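Local atomic coordinates of protein kinase A regulatory subunit (Trypanosoma cruzi, PDB entry 6HYQ), a protein that probably serves as the regulatory subunit of protein kinase A and carries two cyclic nucleotide-binding domains, here occupied by guanosine. Residues I213-D218 with V245-A250. Sequence-based numbering, arbitrary orientation. Where two conformers were deposited one is given.
Sequences IGRDAD and VADVVA. With GMP (guanosine), chain F.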
loop_
_atom_site.group_PDB
_atom_site.type_symbol
_atom_site.label_atom_id
_atom_site.label_comp_id
_atom_site.label_asym_id
_atom_site.label_seq_id
_atom_site.Cartn_x
_atom_site.Cartn_y
_atom_site.Cartn_z
ATOM N N ILE A 213 0.348 21.841 -13.450
ATOM C CA ILE A 213 -0.313 23.005 -14.048
ATOM C C ILE A 213 -1.534 23.291 -13.198
ATOM O O ILE A 213 -2.550 22.579 -13.290
ATOM C CB ILE A 213 -0.708 22.794 -15.506
ATOM C CG1 ILE A 213 0.524 22.424 -16.346
ATOM C CG2 ILE A 213 -1.471 24.064 -15.996
ATOM C CD1 ILE A 213 0.237 22.012 -17.767
ATOM N N GLY A 214 -1.431 24.331 -12.362
ATOM C CA GLY A 214 -2.476 24.691 -11.440
ATOM C C GLY A 214 -3.513 25.618 -12.074
ATOM O O GLY A 214 -3.603 25.774 -13.294
ATOM N N ARG A 215 -4.319 26.226 -11.220
ATOM C CA ARG A 215 -5.263 27.240 -11.657
ATOM C C ARG A 215 -5.137 28.451 -10.755
ATOM O O ARG A 215 -5.172 28.321 -9.529
ATOM C CB ARG A 215 -6.680 26.707 -11.639
ATOM C CG ARG A 215 -6.907 25.451 -12.427
ATOM C CD ARG A 215 -6.808 25.678 -13.909
ATOM N NE ARG A 215 -7.102 24.475 -14.671
ATOM C CZ ARG A 215 -6.176 23.598 -15.056
ATOM N NH1 ARG A 215 -4.921 23.787 -14.739
ATOM N NH2 ARG A 215 -6.518 22.551 -15.774
ATOM N N ASP A 216 -4.948 29.616 -11.355
ATOM C CA ASP A 216 -4.825 30.844 -10.583
ATOM C C ASP A 216 -6.196 31.420 -10.191
ATOM O O ASP A 216 -7.236 30.757 -10.206
ATOM C CB ASP A 216 -3.948 31.843 -11.333
ATOM C CG ASP A 216 -4.572 32.339 -12.623
ATOM O OD1 ASP A 216 -5.806 32.229 -12.790
ATOM O OD2 ASP A 216 -3.806 32.842 -13.471
ATOM N N ALA A 217 -6.224 32.675 -9.760
ATOM C CA ALA A 217 -7.442 33.144 -9.123
ATOM C C ALA A 217 -8.583 33.276 -10.127
ATOM O O ALA A 217 -9.733 32.949 -9.811
ATOM C CB ALA A 217 -7.184 34.460 -8.401
ATOM N N ASP A 218 -8.288 33.673 -11.355
ATOM C CA ASP A 218 -9.328 33.756 -12.358
ATOM C C ASP A 218 -9.627 32.413 -12.985
ATOM O O ASP A 218 -10.361 32.353 -13.973
ATOM C CB ASP A 218 -8.920 34.789 -13.404
ATOM C CG ASP A 218 -8.721 36.177 -12.806
ATOM O OD1 ASP A 218 -9.225 36.453 -11.690
ATOM O OD2 ASP A 218 -8.047 36.997 -13.454
ATOM N N VAL A 245 -6.139 19.594 -7.336
ATOM C CA VAL A 245 -6.036 21.028 -7.422
ATOM C C VAL A 245 -5.029 21.455 -8.494
ATOM O O VAL A 245 -4.773 22.664 -8.658
ATOM C CB VAL A 245 -5.578 21.529 -6.051
ATOM C CG1 VAL A 245 -6.537 21.107 -4.976
ATOM C CG2 VAL A 245 -4.271 20.954 -5.763
ATOM N N ALA A 246 -4.466 20.486 -9.243
ATOM C CA ALA A 246 -3.576 20.761 -10.369
ATOM C C ALA A 246 -3.633 19.645 -11.383
ATOM O O ALA A 246 -4.012 18.506 -11.044
ATOM C CB ALA A 246 -2.114 20.890 -9.915
ATOM N N ASP A 247 -3.309 19.984 -12.617
ATOM C CA ASP A 247 -2.929 18.995 -13.630
ATOM C C ASP A 247 -1.483 18.618 -13.394
ATOM O O ASP A 247 -0.660 19.472 -13.038
ATOM C CB ASP A 247 -3.006 19.492 -15.084
ATOM C CG ASP A 247 -4.361 20.117 -15.492
ATOM O OD1 ASP A 247 -5.447 19.547 -15.297
ATOM O OD2 ASP A 247 -4.323 21.180 -16.136
ATOM N N VAL A 248 -1.161 17.345 -13.694
ATOM C CA VAL A 248 0.215 16.910 -13.793
ATOM C C VAL A 248 0.331 16.285 -15.135
ATOM O O VAL A 248 -0.425 15.313 -15.433
ATOM C CB VAL A 248 0.636 15.913 -12.711
ATOM C CG1 VAL A 248 2.251 15.591 -12.877
ATOM C CG2 VAL A 248 0.336 16.418 -11.314
ATOM N N VAL A 249 1.232 16.831 -15.949
ATOM C CA VAL A 249 1.386 16.421 -17.331
ATOM C C VAL A 249 2.867 16.021 -17.624
ATOM O O VAL A 249 3.815 16.751 -17.292
ATOM C CB VAL A 249 0.957 17.515 -18.322
ATOM C CG1 VAL A 249 0.885 16.926 -19.594
ATOM C CG2 VAL A 249 -0.484 18.068 -18.009
ATOM N N ALA A 250 3.042 14.930 -18.376
ATOM C CA ALA A 250 4.381 14.517 -18.781
ATOM C C ALA A 250 4.953 15.535 -19.768
ATOM O O ALA A 250 4.279 15.935 -20.719
ATOM C CB ALA A 250 4.347 13.114 -19.424
HETATM O "O5'" GMP F . -3.108 18.319 -7.110
HETATM C "C5'" GMP F . -2.567 17.318 -7.977
HETATM C "C4'" GMP F . -1.133 17.015 -7.623
HETATM O "O4'" GMP F . -0.297 18.066 -8.133
HETATM C "C3'" GMP F . -0.782 16.941 -6.144
HETATM O "O3'" GMP F . -1.130 15.704 -5.535
HETATM C "C2'" GMP F . 0.715 17.207 -6.174
HETATM O "O2'" GMP F . 1.386 15.986 -6.539
HETATM C "C1'" GMP F . 0.819 18.226 -7.331
HETATM N N9 GMP F . 0.780 19.596 -6.854
HETATM C C8 GMP F . -0.376 20.248 -6.539
HETATM N N7 GMP F . -0.082 21.476 -6.067
HETATM C C5 GMP F . 1.250 21.530 -6.027
HETATM C C6 GMP F . 2.191 22.619 -5.575
HETATM O O6 GMP F . 1.774 23.681 -5.141
HETATM N N1 GMP F . 3.577 22.387 -5.707
HETATM C C2 GMP F . 4.129 21.170 -6.202
HETATM N N2 GMP F . 5.590 20.937 -6.294
HETATM N N3 GMP F . 3.220 20.160 -6.593
HETATM C C4 GMP F . 1.777 20.373 -6.527
#
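Ile-213 and Asp-247 pair across two antiparallel strands, and they illustrate how a sheet can hold a polar contact on one face and a ligand on the other. The pairing is of the hydrogen-bonded kind: Ile-213 N donates to Asp-247 O at 2.6 Å, and Asp-247 N returns a bond to Ile-213 O at 2.8 Å.

The charged interaction lies on the face that carries the Ile-213 and Asp-247 side chains. Arg-215 bends at chi2 (-70°), turning its chain back so that the guanidinium meets the carboxylate. Its NH2 forms a salt bridge to Asp-247 OD2 at 2.6 Å, while NH1 adds a weak bond to the same oxygen. OD2 sits at the guanidinium edge, in its plane, and is met on its syn side but 29° out of the carboxylate plane; the two flat groups are turned 61° apart. A bond from NH1 to Gly-214 O, 2.8 Å long, ties the guanidinium to its own strand and helps fix its rotation. The other carboxylate oxygen, OD1, accepts from Tyr-195 N, so both oxygens of this buried aspartate are engaged.

Apolar contact continues the same face: in one of the two conformers of Ile-213, CD1 comes within 4.0 Å of Val-249 CG2, a contact that is doubtful for the other.

On the nucleoside side, Val-245 N donates to O5' of the guanosine at 3.3 Å, and Val-248 CG2 lies 3.6 Å from the ribose O4'. Ala-246 CB fits between the ribose and the neighbouring strand, 3.8 Å from both O4' and Ile-213 O. Glu-237 and Gly-234 also bind the ligand, whereas Tyr-286 bonds to both Val-245 O and Arg-215 N. Such a pocket, walled by antiparallel strands, is characteristic of the cupin-like beta roll of cyclic nucleotide-binding domains.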